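Local structure of putative adenosine kinase (Schistosoma mansoni, 3VAS) at residues V188-Y193 with A216-Q221; F222-V227 with E249-L254; D256-T261 with P288-D293. The protein is an adenosine kinase of the ribokinase (pfkB) family that phosphorylates adenosine to AMP with ATP and probably serves purine salvage in this parasite. All blocks are in the same frame, centred on the assembly; numbering follows the deposited sequence.

Interaction 1. Residues V188-Y193 with A216-Q221; sequences VINTCY and APFLSQ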
ATOM      1  N   VAL A 188       5.062   1.562   6.303  1.00 17.37           N
ATOM      2  CA  VAL A 188       5.359   2.756   7.095  1.00 17.34           C
ATOM      3  C   VAL A 188       5.913   2.404   8.481  1.00 19.10           C
ATOM      4  O   VAL A 188       6.471   3.253   9.177  1.00 18.83           O
ATOM      5  CB  VAL A 188       4.119   3.669   7.189  1.00 18.82           C
ATOM      6  CG1 VAL A 188       4.467   5.011   7.823  1.00 18.02           C
ATOM      7  CG2 VAL A 188       3.550   3.887   5.797  1.00 17.35           C
ATOM      8  N   ILE A 189       5.777   1.138   8.867  1.00 20.77           N
ATOM      9  CA  ILE A 189       6.387   0.642  10.095  1.00 18.60           C
ATOM     10  C   ILE A 189       7.886   0.949  10.116  1.00 22.25           C
ATOM     11  O   ILE A 189       8.432   1.308  11.162  1.00 25.57           O
ATOM     12  CB  ILE A 189       6.139  -0.876  10.273  1.00 20.83           C
ATOM     13  CG1 ILE A 189       4.672  -1.129  10.637  1.00 21.43           C
ATOM     14  CG2 ILE A 189       7.052  -1.458  11.343  1.00 24.67           C
ATOM     15  CD1 ILE A 189       4.238  -2.578  10.518  1.00 16.72           C
ATOM     16  N   ASN A 190       8.536   0.843   8.954  1.00 18.73           N
ATOM     17  CA  ASN A 190       9.979   1.070   8.847  1.00 19.15           C
ATOM     18  C   ASN A 190      10.397   2.542   8.910  1.00 24.98           C
ATOM     19  O   ASN A 190      11.553   2.855   9.208  1.00 29.58           O
ATOM     20  CB  ASN A 190      10.534   0.467   7.552  1.00 16.86           C
ATOM     21  CG  ASN A 190      10.356  -1.042   7.475  1.00 20.89           C
ATOM     22  OD1 ASN A 190       9.962  -1.573   6.436  1.00 21.39           O
ATOM     23  ND2 ASN A 190      10.649  -1.739   8.571  1.00 20.25           N
ATOM     24  N   THR A 191       9.472   3.448   8.616  1.00 21.47           N
ATOM     25  CA  THR A 191       9.842   4.850   8.469  1.00 21.81           C
ATOM     26  C   THR A 191       9.323   5.743   9.592  1.00 23.23           C
ATOM     27  O   THR A 191      10.031   6.640  10.050  1.00 26.30           O
ATOM     28  CB  THR A 191       9.391   5.419   7.103  1.00 21.18           C
ATOM     29  OG1 THR A 191       7.988   5.184   6.925  1.00 22.99           O
ATOM     30  CG2 THR A 191      10.161   4.755   5.961  1.00 17.37           C
ATOM     31  N   CYS A 192       8.091   5.507  10.033  1.00 20.28           N
ATOM     32  CA  CYS A 192       7.501   6.347  11.067  1.00 23.06           C
ATOM     33  C   CYS A 192       6.418   5.625  11.857  1.00 22.36           C
ATOM     34  O   CYS A 192       5.248   6.008  11.822  1.00 22.59           O
ATOM     35  CB  CYS A 192       6.924   7.620  10.447  1.00 25.09           C
ATOM     36  SG  CYS A 192       6.462   8.867  11.654  1.00 34.53           S
ATOM     37  N   TYR A 193       6.813   4.585  12.580  1.00 22.22           N
ATOM     38  CA  TYR A 193       5.858   3.811  13.355  1.00 23.09           C
ATOM     39  C   TYR A 193       5.128   4.664  14.390  1.00 21.98           C
ATOM     40  O   TYR A 193       3.935   4.480  14.623  1.00 21.83           O
ATOM     41  CB  TYR A 193       6.531   2.616  14.030  1.00 19.47           C
ATOM     42  CG  TYR A 193       5.520   1.731  14.708  1.00 20.86           C
ATOM     43  CD1 TYR A 193       4.532   1.092  13.969  1.00 21.20           C
ATOM     44  CD2 TYR A 193       5.531   1.554  16.086  1.00 23.41           C
ATOM     45  CE1 TYR A 193       3.593   0.286  14.582  1.00 23.81           C
ATOM     46  CE2 TYR A 193       4.603   0.751  16.709  1.00 23.01           C
ATOM     47  CZ  TYR A 193       3.635   0.121  15.953  1.00 26.18           C
ATOM     48  OH  TYR A 193       2.702  -0.674  16.568  1.00 29.43           O
ATOM     49  N   ALA A 216       3.991  -6.640   2.772  1.00 18.80           N
ATOM     50  CA  ALA A 216       5.103  -7.510   2.378  1.00 20.55           C
ATOM     51  C   ALA A 216       5.419  -8.547   3.462  1.00 21.22           C
ATOM     52  O   ALA A 216       5.285  -8.264   4.653  1.00 21.04           O
ATOM     53  CB  ALA A 216       6.345  -6.677   2.074  1.00 22.15           C
ATOM     54  N   PRO A 217       5.857  -9.747   3.049  1.00 20.24           N
ATOM     55  CA  PRO A 217       6.170 -10.815   4.008  1.00 25.12           C
ATOM     56  C   PRO A 217       7.204 -10.425   5.074  1.00 25.99           C
ATOM     57  O   PRO A 217       7.040 -10.828   6.223  1.00 26.47           O
ATOM     58  CB  PRO A 217       6.714 -11.939   3.114  1.00 21.18           C
ATOM     59  CG  PRO A 217       6.069 -11.696   1.792  1.00 24.43           C
ATOM     60  CD  PRO A 217       6.031 -10.195   1.656  1.00 19.74           C
ATOM     61  N   PHE A 218       8.230  -9.657   4.717  1.00 19.51           N
ATOM     62  CA  PHE A 218       9.272  -9.320   5.689  1.00 24.67           C
ATOM     63  C   PHE A 218       8.740  -8.555   6.906  1.00 27.12           C
ATOM     64  O   PHE A 218       9.303  -8.651   7.999  1.00 30.37           O
ATOM     65  CB  PHE A 218      10.478  -8.606   5.041  1.00 20.84           C
ATOM     66  CG  PHE A 218      10.230  -7.161   4.668  1.00 21.70           C
ATOM     67  CD1 PHE A 218      10.391  -6.145   5.604  1.00 24.19           C
ATOM     68  CD2 PHE A 218       9.888  -6.814   3.368  1.00 21.55           C
ATOM     69  CE1 PHE A 218      10.181  -4.807   5.259  1.00 24.07           C
ATOM     70  CE2 PHE A 218       9.680  -5.479   3.012  1.00 23.11           C
ATOM     71  CZ  PHE A 218       9.825  -4.476   3.960  1.00 22.02           C
ATOM     72  N   LEU A 219       7.650  -7.818   6.719  1.00 23.20           N
ATOM     73  CA  LEU A 219       7.041  -7.070   7.816  1.00 22.99           C
ATOM     74  C   LEU A 219       6.460  -7.991   8.885  1.00 24.27           C
ATOM     75  O   LEU A 219       6.673  -7.776  10.077  1.00 24.56           O
ATOM     76  CB  LEU A 219       5.968  -6.107   7.297  1.00 20.60           C
ATOM     77  CG  LEU A 219       6.499  -4.926   6.479  1.00 21.95           C
ATOM     78  CD1 LEU A 219       5.361  -4.235   5.750  1.00 20.70           C
ATOM     79  CD2 LEU A 219       7.268  -3.938   7.361  1.00 18.21           C
ATOM     80  N   SER A 220       5.727  -9.018   8.465  1.00 21.31           N
ATOM     81  CA  SER A 220       5.183  -9.978   9.421  1.00 23.35           C
ATOM     82  C   SER A 220       6.274 -10.808  10.091  1.00 26.69           C
ATOM     83  O   SER A 220       6.104 -11.262  11.219  1.00 27.47           O
ATOM     84  CB  SER A 220       4.166 -10.898   8.751  1.00 22.98           C
ATOM     85  OG  SER A 220       3.000 -10.170   8.413  1.00 25.89           O
ATOM     86  N   GLN A 221       7.390 -11.001   9.396  1.00 29.22           N
ATOM     87  CA  GLN A 221       8.485 -11.819   9.919  1.00 32.00           C
ATOM     88  C   GLN A 221       9.378 -11.051  10.892  1.00 30.56           C
ATOM     89  O   GLN A 221       9.698 -11.554  11.967  1.00 32.60           O
ATOM     90  CB  GLN A 221       9.330 -12.389   8.775  1.00 35.57           C
ATOM     91  CG  GLN A 221       8.555 -13.293   7.823  1.00 42.83           C
ATOM     92  CD  GLN A 221       9.329 -13.627   6.557  1.00 45.76           C
ATOM     93  OE1 GLN A 221      10.141 -12.832   6.081  1.00 45.35           O
ATOM     94  NE2 GLN A 221       9.079 -14.812   6.008  1.00 46.43           N
TER
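Leu219 reaches from helix 217-222 to the start of helix 189-205, where Ile189 and Asn190 receive it. These helices belong to the α/β ribokinase-like fold, and their short segments here run at 63° to one another with their axes 12.7 Å apart at closest approach. At that spacing side chains rather than backbones must bridge the gap, and a leucine, branched at its end, has the length for it. Leu219 CD2 lies 4.4 Å from Ile189 CB, a loose apolar contact, and 3.7 Å from Asn190 OD1. Ile189 is buried and goes on to touch Glu226 and Val227 of helix 224-231, so a bulky β-branched residue suits its place between two helices. Phe218 sits beside Leu219 with CG between its backbone N and carbonyl carbon (chi1 75°). This setting is awkward deep inside a helix but tolerable in a first turn, and it swings the ring toward Asn190 and toward Ile56 and Leu58 of strand 55-58. The amide and the ring are nearly coplanar, 11° apart, with the amide oxygen at the ring's edge. That oxygen thus faces the weakly positive ring hydrogens: Asn190 OD1 lies in the ring plane, 3.4 Å from Phe218 CE1 and 3.8 Å from CZ.

Interaction 2. Residues F222-V227 with E249-L254; sequences FNTKEV and EVHGLL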
ATOM      1  N   PHE A 222       9.771  -9.835  10.519  1.00 24.85           N
ATOM      2  CA  PHE A 222      10.749  -9.084  11.306  1.00 26.04           C
ATOM      3  C   PHE A 222      10.150  -7.929  12.095  1.00 27.21           C
ATOM      4  O   PHE A 222      10.811  -7.353  12.960  1.00 27.33           O
ATOM      5  CB  PHE A 222      11.885  -8.590  10.409  1.00 27.43           C
ATOM      6  CG  PHE A 222      12.567  -9.693   9.657  1.00 34.34           C
ATOM      7  CD1 PHE A 222      13.410 -10.576  10.315  1.00 38.51           C
ATOM      8  CD2 PHE A 222      12.347  -9.866   8.299  1.00 34.98           C
ATOM      9  CE1 PHE A 222      14.032 -11.605   9.630  1.00 41.43           C
ATOM     10  CE2 PHE A 222      12.966 -10.891   7.606  1.00 37.91           C
ATOM     11  CZ  PHE A 222      13.810 -11.763   8.273  1.00 40.70           C
ATOM     12  N   ASN A 223       8.902  -7.589  11.796  1.00 27.21           N
ATOM     13  CA  ASN A 223       8.216  -6.528  12.516  1.00 12.93           C
ATOM     14  C   ASN A 223       6.869  -7.011  13.007  1.00 12.98           C
ATOM     15  O   ASN A 223       5.866  -6.299  12.916  1.00 16.82           O
ATOM     16  CB  ASN A 223       8.053  -5.298  11.628  1.00 15.33           C
ATOM     17  CG  ASN A 223       9.384  -4.729  11.189  1.00 21.89           C
ATOM     18  OD1 ASN A 223       9.876  -5.042  10.105  1.00 28.57           O
ATOM     19  ND2 ASN A 223       9.985  -3.903  12.038  1.00 18.76           N
ATOM     20  N   THR A 224       6.866  -8.236  13.517  1.00 26.10           N
ATOM     21  CA  THR A 224       5.653  -8.910  13.951  1.00 24.18           C
ATOM     22  C   THR A 224       4.920  -8.095  15.009  1.00 23.99           C
ATOM     23  O   THR A 224       3.710  -7.916  14.917  1.00 24.27           O
ATOM     24  CB  THR A 224       5.971 -10.308  14.518  1.00 23.81           C
ATOM     25  OG1 THR A 224       6.952 -10.950  13.696  1.00 25.58           O
ATOM     26  CG2 THR A 224       4.720 -11.158  14.572  1.00 21.23           C
ATOM     27  N   LYS A 225       5.657  -7.604  16.004  1.00 25.26           N
ATOM     28  CA  LYS A 225       5.082  -6.792  17.079  1.00 24.88           C
ATOM     29  C   LYS A 225       4.298  -5.613  16.515  1.00 22.88           C
ATOM     30  O   LYS A 225       3.158  -5.378  16.907  1.00 25.40           O
ATOM     31  CB  LYS A 225       6.184  -6.315  18.048  1.00 25.66           C
ATOM     32  CG  LYS A 225       5.736  -5.399  19.203  1.00 25.60           C
ATOM     33  CD  LYS A 225       5.727  -3.910  18.800  1.00 29.84           C
ATOM     34  CE  LYS A 225       6.362  -3.004  19.850  1.00 33.00           C
ATOM     35  NZ  LYS A 225       7.831  -2.875  19.674  1.00 29.80           N
ATOM     36  N   GLU A 226       4.913  -4.875  15.593  1.00 21.65           N
ATOM     37  CA  GLU A 226       4.279  -3.694  15.002  1.00 23.13           C
ATOM     38  C   GLU A 226       3.056  -4.044  14.145  1.00 23.79           C
ATOM     39  O   GLU A 226       2.053  -3.325  14.162  1.00 19.58           O
ATOM     40  CB  GLU A 226       5.280  -2.882  14.171  1.00 23.18           C
ATOM     41  CG  GLU A 226       6.400  -2.199  14.973  1.00 28.48           C
ATOM     42  CD  GLU A 226       7.677  -3.028  15.034  1.00 30.90           C
ATOM     43  OE1 GLU A 226       7.593  -4.269  14.924  1.00 31.96           O
ATOM     44  OE2 GLU A 226       8.768  -2.439  15.179  1.00 33.19           O
ATOM     45  N   VAL A 227       3.144  -5.135  13.384  1.00 22.74           N
ATOM     46  CA  VAL A 227       2.019  -5.555  12.549  1.00 21.74           C
ATOM     47  C   VAL A 227       0.814  -5.907  13.420  1.00 21.82           C
ATOM     48  O   VAL A 227      -0.305  -5.465  13.157  1.00 24.14           O
ATOM     49  CB  VAL A 227       2.374  -6.757  11.635  1.00 21.32           C
ATOM     50  CG1 VAL A 227       1.117  -7.290  10.934  1.00 17.87           C
ATOM     51  CG2 VAL A 227       3.443  -6.364  10.610  1.00 16.45           C
ATOM     52  N   GLU A 249       3.033 -18.512   9.492  1.00 31.32           N
ATOM     53  CA  GLU A 249       4.192 -19.253   9.979  1.00 37.23           C
ATOM     54  C   GLU A 249       4.743 -18.654  11.271  1.00 35.90           C
ATOM     55  O   GLU A 249       5.008 -19.374  12.239  1.00 36.97           O
ATOM     56  CB  GLU A 249       5.296 -19.307   8.923  1.00 43.27           C
ATOM     57  CG  GLU A 249       6.573 -19.959   9.443  1.00 52.07           C
ATOM     58  CD  GLU A 249       7.672 -20.039   8.404  1.00 58.55           C
ATOM     59  OE1 GLU A 249       8.686 -20.721   8.670  1.00 64.01           O
ATOM     60  OE2 GLU A 249       7.526 -19.419   7.330  1.00 58.70           O
ATOM     61  N   VAL A 250       4.906 -17.336  11.278  1.00 31.05           N
ATOM     62  CA  VAL A 250       5.425 -16.631  12.446  1.00 36.03           C
ATOM     63  C   VAL A 250       4.527 -16.836  13.672  1.00 34.89           C
ATOM     64  O   VAL A 250       4.997 -16.796  14.807  1.00 33.92           O
ATOM     65  CB  VAL A 250       5.622 -15.124  12.149  1.00 37.63           C
ATOM     66  CG1 VAL A 250       6.062 -14.375  13.390  1.00 38.91           C
ATOM     67  CG2 VAL A 250       6.644 -14.946  11.045  1.00 39.91           C
ATOM     68  N   HIS A 251       3.242 -17.091  13.440  1.00 33.00           N
ATOM     69  CA  HIS A 251       2.302 -17.280  14.544  1.00 31.84           C
ATOM     70  C   HIS A 251       2.013 -18.742  14.883  1.00 30.42           C
ATOM     71  O   HIS A 251       1.136 -19.032  15.694  1.00 34.59           O
ATOM     72  CB  HIS A 251       0.996 -16.520  14.284  1.00 29.28           C
ATOM     73  CG  HIS A 251       1.153 -15.033  14.331  1.00 29.65           C
ATOM     74  ND1 HIS A 251       1.683 -14.307  13.286  1.00 28.44           N
ATOM     75  CD2 HIS A 251       0.870 -14.138  15.306  1.00 30.27           C
ATOM     76  CE1 HIS A 251       1.711 -13.028  13.610  1.00 26.21           C
ATOM     77  NE2 HIS A 251       1.222 -12.897  14.831  1.00 28.84           N
ATOM     78  N   GLY A 252       2.752 -19.661  14.274  1.00 27.30           N
ATOM     79  CA  GLY A 252       2.561 -21.074  14.557  1.00 28.85           C
ATOM     80  C   GLY A 252       1.315 -21.688  13.935  1.00 41.07           C
ATOM     81  O   GLY A 252       0.911 -22.790  14.309  1.00 42.11           O
ATOM     82  N   LEU A 253       0.701 -20.984  12.986  1.00 38.87           N
ATOM     83  CA  LEU A 253      -0.444 -21.521  12.260  1.00 38.34           C
ATOM     84  C   LEU A 253       0.038 -22.484  11.176  1.00 39.73           C
ATOM     85  O   LEU A 253       0.100 -22.134   9.992  1.00 40.35           O
ATOM     86  CB  LEU A 253      -1.269 -20.388  11.650  1.00 34.05           C
ATOM     87  CG  LEU A 253      -1.661 -19.291  12.644  1.00 32.02           C
ATOM     88  CD1 LEU A 253      -2.490 -18.195  11.977  1.00 23.53           C
ATOM     89  CD2 LEU A 253      -2.401 -19.889  13.828  1.00 30.65           C
ATOM     90  N   LEU A 254       0.376 -23.700  11.596  1.00 41.53           N
ATOM     91  CA  LEU A 254       1.016 -24.686  10.727  1.00 46.07           C
ATOM     92  C   LEU A 254       0.132 -25.190   9.581  1.00 49.59           C
ATOM     93  O   LEU A 254       0.541 -25.167   8.421  1.00 53.12           O
ATOM     94  CB  LEU A 254       1.526 -25.868  11.555  1.00 47.94           C
TER
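Thr224, the first residue of helix 224-231, meets Val250 and His251 at the end of helix 241-250. Just before it, Asn223 separates two helices: helix 217-222 has ended and the next begins, with the Asn223 carbonyl oxygen taking the first turn's bond from Val227 N at 3.0 Å. Asn223 holds the N-cap position without a capping bond from its side chain, which turns instead to Ile189 and Asn190.

The side chain of Thr224 has two branches with different tasks. With chi1 at -42°, CG2 is anti to the backbone N and OG1 stays beside it, where the hydroxyl hydrogen bonds to Ser220 O of the preceding helix. Val250 comes at Thr224 tip to tip, its CG1 3.6 Å from OG1 and 3.7 Å from CG2. Thr224 CG2 also packs against the imidazole, 3.7 Å from His251 CE1 and 3.9 Å from His251 NE2, approaching the ring obliquely. Threonine suits the place because one branch ties two helices of the ribokinase-like fold together while the other supplies apolar contact.

The ring it touches is firmly oriented: ND1 bonds to Tyr247 O and NE2 to Asp228 OD2, one residue beyond Val227, a pairing that would probably favour the protonated imidazole. Tyr247 also stacks on the ring. Beyond His251 a Schellman motif ends helix 241-250. Gly252, at a phi of 75° that glycine takes readily, is its C-prime residue; its N bonds to Glu249 O at 3.1 Å, and Leu253 N bonds to Gly248 O.

Interaction 3. Residues D256-T261 with P288-D293; sequences DTVHAT and PLLYTD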
ATOM      1  N   ASP A 256      -3.459 -25.302   7.211  1.00 46.15           N
ATOM      2  CA  ASP A 256      -4.500 -24.440   6.649  1.00 47.45           C
ATOM      3  C   ASP A 256      -4.109 -22.965   6.770  1.00 41.35           C
ATOM      4  O   ASP A 256      -4.942 -22.106   7.068  1.00 35.29           O
ATOM      5  CB  ASP A 256      -5.838 -24.710   7.350  1.00 56.29           C
ATOM      6  CG  ASP A 256      -7.034 -24.349   6.491  1.00 63.73           C
ATOM      7  OD1 ASP A 256      -6.928 -24.438   5.248  1.00 66.34           O
ATOM      8  OD2 ASP A 256      -8.084 -23.980   7.061  1.00 66.28           O
ATOM      9  N   THR A 257      -2.831 -22.693   6.519  1.00 39.45           N
ATOM     10  CA  THR A 257      -2.199 -21.436   6.909  1.00 35.42           C
ATOM     11  C   THR A 257      -2.938 -20.168   6.475  1.00 33.27           C
ATOM     12  O   THR A 257      -3.157 -19.272   7.292  1.00 33.45           O
ATOM     13  CB  THR A 257      -0.725 -21.380   6.446  1.00 32.93           C
ATOM     14  OG1 THR A 257      -0.056 -22.588   6.837  1.00 36.94           O
ATOM     15  CG2 THR A 257      -0.013 -20.194   7.075  1.00 31.87           C
ATOM     16  N   VAL A 258      -3.336 -20.099   5.207  1.00 28.61           N
ATOM     17  CA  VAL A 258      -3.942 -18.878   4.683  1.00 29.60           C
ATOM     18  C   VAL A 258      -5.333 -18.607   5.271  1.00 26.94           C
ATOM     19  O   VAL A 258      -5.618 -17.486   5.692  1.00 24.66           O
ATOM     20  CB  VAL A 258      -3.980 -18.858   3.141  1.00 29.46           C
ATOM     21  CG1 VAL A 258      -4.611 -17.572   2.652  1.00 25.88           C
ATOM     22  CG2 VAL A 258      -2.566 -19.001   2.580  1.00 29.47           C
ATOM     23  N   HIS A 259      -6.181 -19.631   5.311  1.00 24.61           N
ATOM     24  CA  HIS A 259      -7.477 -19.530   5.979  1.00 28.11           C
ATOM     25  C   HIS A 259      -7.315 -19.249   7.474  1.00 30.91           C
ATOM     26  O   HIS A 259      -8.006 -18.395   8.031  1.00 31.52           O
ATOM     27  CB  HIS A 259      -8.300 -20.808   5.777  1.00 30.55           C
ATOM     28  CG  HIS A 259      -8.862 -20.956   4.396  1.00 36.59           C
ATOM     29  ND1 HIS A 259     -10.210 -20.852   4.126  1.00 39.75           N
ATOM     30  CD2 HIS A 259      -8.257 -21.195   3.208  1.00 38.24           C
ATOM     31  CE1 HIS A 259     -10.413 -21.026   2.831  1.00 39.00           C
ATOM     32  NE2 HIS A 259      -9.245 -21.237   2.252  1.00 40.64           N
ATOM     33  N   ALA A 260      -6.401 -19.971   8.117  1.00 31.16           N
ATOM     34  CA  ALA A 260      -6.137 -19.780   9.542  1.00 29.87           C
ATOM     35  C   ALA A 260      -5.673 -18.354   9.851  1.00 27.07           C
ATOM     36  O   ALA A 260      -6.063 -17.774  10.862  1.00 26.94           O
ATOM     37  CB  ALA A 260      -5.114 -20.798  10.041  1.00 26.79           C
ATOM     38  N   THR A 261      -4.846 -17.794   8.975  1.00 25.84           N
ATOM     39  CA  THR A 261      -4.364 -16.427   9.150  1.00 25.87           C
ATOM     40  C   THR A 261      -5.512 -15.425   9.065  1.00 27.32           C
ATOM     41  O   THR A 261      -5.592 -14.490   9.863  1.00 25.62           O
ATOM     42  CB  THR A 261      -3.288 -16.067   8.101  1.00 25.88           C
ATOM     43  OG1 THR A 261      -2.101 -16.831   8.347  1.00 28.89           O
ATOM     44  CG2 THR A 261      -2.947 -14.585   8.160  1.00 25.68           C
ATOM     45  N   PRO A 288      -9.437 -17.338  -6.343  1.00 26.81           N
ATOM     46  CA  PRO A 288     -10.418 -16.607  -5.534  1.00 23.31           C
ATOM     47  C   PRO A 288      -9.821 -15.978  -4.282  1.00 23.43           C
ATOM     48  O   PRO A 288      -9.048 -16.610  -3.552  1.00 23.01           O
ATOM     49  CB  PRO A 288     -11.423 -17.689  -5.147  1.00 24.41           C
ATOM     50  CG  PRO A 288     -11.353 -18.668  -6.274  1.00 26.96           C
ATOM     51  CD  PRO A 288      -9.908 -18.695  -6.678  1.00 25.31           C
ATOM     52  N   LEU A 289     -10.168 -14.718  -4.052  1.00 22.07           N
ATOM     53  CA  LEU A 289      -9.736 -14.029  -2.852  1.00 20.36           C
ATOM     54  C   LEU A 289     -10.589 -14.515  -1.693  1.00 20.74           C
ATOM     55  O   LEU A 289     -11.700 -15.013  -1.894  1.00 21.71           O
ATOM     56  CB  LEU A 289      -9.846 -12.507  -3.022  1.00 24.14           C
ATOM     57  CG  LEU A 289     -11.216 -11.860  -3.266  1.00 23.73           C
ATOM     58  CD1 LEU A 289     -11.959 -11.598  -1.960  1.00 23.17           C
ATOM     59  CD2 LEU A 289     -11.058 -10.568  -4.047  1.00 21.22           C
ATOM     60  N   LEU A 290     -10.061 -14.368  -0.485  1.00 20.16           N
ATOM     61  CA  LEU A 290     -10.768 -14.766   0.721  1.00 20.65           C
ATOM     62  C   LEU A 290     -11.157 -13.525   1.507  1.00 25.71           C
ATOM     63  O   LEU A 290     -10.419 -12.540   1.533  1.00 25.35           O
ATOM     64  CB  LEU A 290      -9.887 -15.679   1.585  1.00 20.70           C
ATOM     65  CG  LEU A 290      -9.319 -16.920   0.896  1.00 25.77           C
ATOM     66  CD1 LEU A 290      -8.336 -17.643   1.799  1.00 26.83           C
ATOM     67  CD2 LEU A 290     -10.441 -17.856   0.449  1.00 25.75           C
ATOM     68  N   TYR A 291     -12.322 -13.569   2.141  1.00 21.03           N
ATOM     69  CA  TYR A 291     -12.701 -12.528   3.084  1.00 20.95           C
ATOM     70  C   TYR A 291     -13.519 -13.100   4.235  1.00 22.06           C
ATOM     71  O   TYR A 291     -14.196 -14.113   4.088  1.00 23.10           O
ATOM     72  CB  TYR A 291     -13.456 -11.386   2.393  1.00 22.98           C
ATOM     73  CG  TYR A 291     -14.838 -11.737   1.877  1.00 22.39           C
ATOM     74  CD1 TYR A 291     -15.961 -11.595   2.682  1.00 25.70           C
ATOM     75  CD2 TYR A 291     -15.019 -12.189   0.576  1.00 25.61           C
ATOM     76  CE1 TYR A 291     -17.231 -11.907   2.207  1.00 24.93           C
ATOM     77  CE2 TYR A 291     -16.279 -12.506   0.095  1.00 27.07           C
ATOM     78  CZ  TYR A 291     -17.379 -12.361   0.911  1.00 28.65           C
ATOM     79  OH  TYR A 291     -18.628 -12.678   0.425  1.00 32.65           O
ATOM     80  N   THR A 292     -13.425 -12.447   5.386  1.00 26.44           N
ATOM     81  CA  THR A 292     -14.227 -12.790   6.552  1.00 27.47           C
ATOM     82  C   THR A 292     -14.224 -11.569   7.450  1.00 28.12           C
ATOM     83  O   THR A 292     -13.539 -10.585   7.165  1.00 27.27           O
ATOM     84  CB  THR A 292     -13.633 -13.992   7.329  1.00 26.72           C
ATOM     85  OG1 THR A 292     -14.546 -14.417   8.359  1.00 27.93           O
ATOM     86  CG2 THR A 292     -12.292 -13.614   7.954  1.00 24.58           C
ATOM     87  N   ASP A 293     -14.998 -11.623   8.526  1.00 30.38           N
ATOM     88  CA  ASP A 293     -14.911 -10.616   9.571  1.00 32.36           C
ATOM     89  C   ASP A 293     -15.099 -11.273  10.935  1.00 34.11           C
ATOM     90  O   ASP A 293     -15.485 -12.439  11.015  1.00 36.64           O
ATOM     91  CB  ASP A 293     -15.917  -9.486   9.346  1.00 33.46           C
ATOM     92  CG  ASP A 293     -17.337  -9.982   9.272  1.00 38.12           C
ATOM     93  OD1 ASP A 293     -17.971 -10.121  10.339  1.00 39.19           O
ATOM     94  OD2 ASP A 293     -17.816 -10.237   8.144  1.00 41.94           O
TER
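A CH-pi contact joins His259 of helix 257-267 to Leu290 of strand 287-293. Leu290 CD1 sits over one face of the imidazole, 3.9 Å from the ring centroid and only 19° off the normal, and lies somewhat toward the rim, 3.7 Å from NE2. The second methyl, CD2, is about 4.0 Å from both CE1 and NE2 of His259, so the forked end of the leucine spreads along the ring, and the two side chains cross at about a right angle.

Apolar packing adds Val258. Its CG1, anti to the backbone N, is 3.8 Å from Leu290 CD1; Leu290 CD1 thus touches both Val258 and His259. A buried position facing a valine methyl and the face of an imidazole suits a long, forked apolar side chain. Because the strand alternates, Leu290 points to helix 257-267, whereas its neighbour Tyr291 packs on Met336, Ile337 and Leu340 of helix 336-351. Helices thus lie on both faces of the β-layer, the α/β/α sandwich of the ribokinase-like fold.

Backbone hydrogen bonds build each element. In the helix, Ala260 N bonds to Asp256 O and Thr261 N to Thr257 O, each at 2.8 Å. The strand is paired on both edges, Leu290 with Ile282 and Leu289 with Phe302. A polar link between the two elements comes from Thr292, whose OG1 bonds to NH2 of Arg263, a later residue of helix 257-267.

How the interactions relate
The three contacts follow one another along the chain. In interaction 1 the side chain of Phe218 is about 5 Å from the bound adenosine. Interaction 2 is centred about 12 Å from interaction 1 and touches it twice over: between the consecutive helices 217-222 and 224-231, Leu219 O lies 3.6 Å from Val227 CG2, and Glu226 CB reaches Ile189 CG2 and Tyr193 CE1 of helix 189-205 at 3.6 Å each. The centre of interaction 3 is about 16 Å from that of interaction 2 and about 21 Å from that of interaction 1. Leu253 bridges interactions 2 and 3, its CD1 3.8 Å from Ala260 O. Interactions 1 and 3 do not touch, so 222-227 with 249-254 forms the middle link.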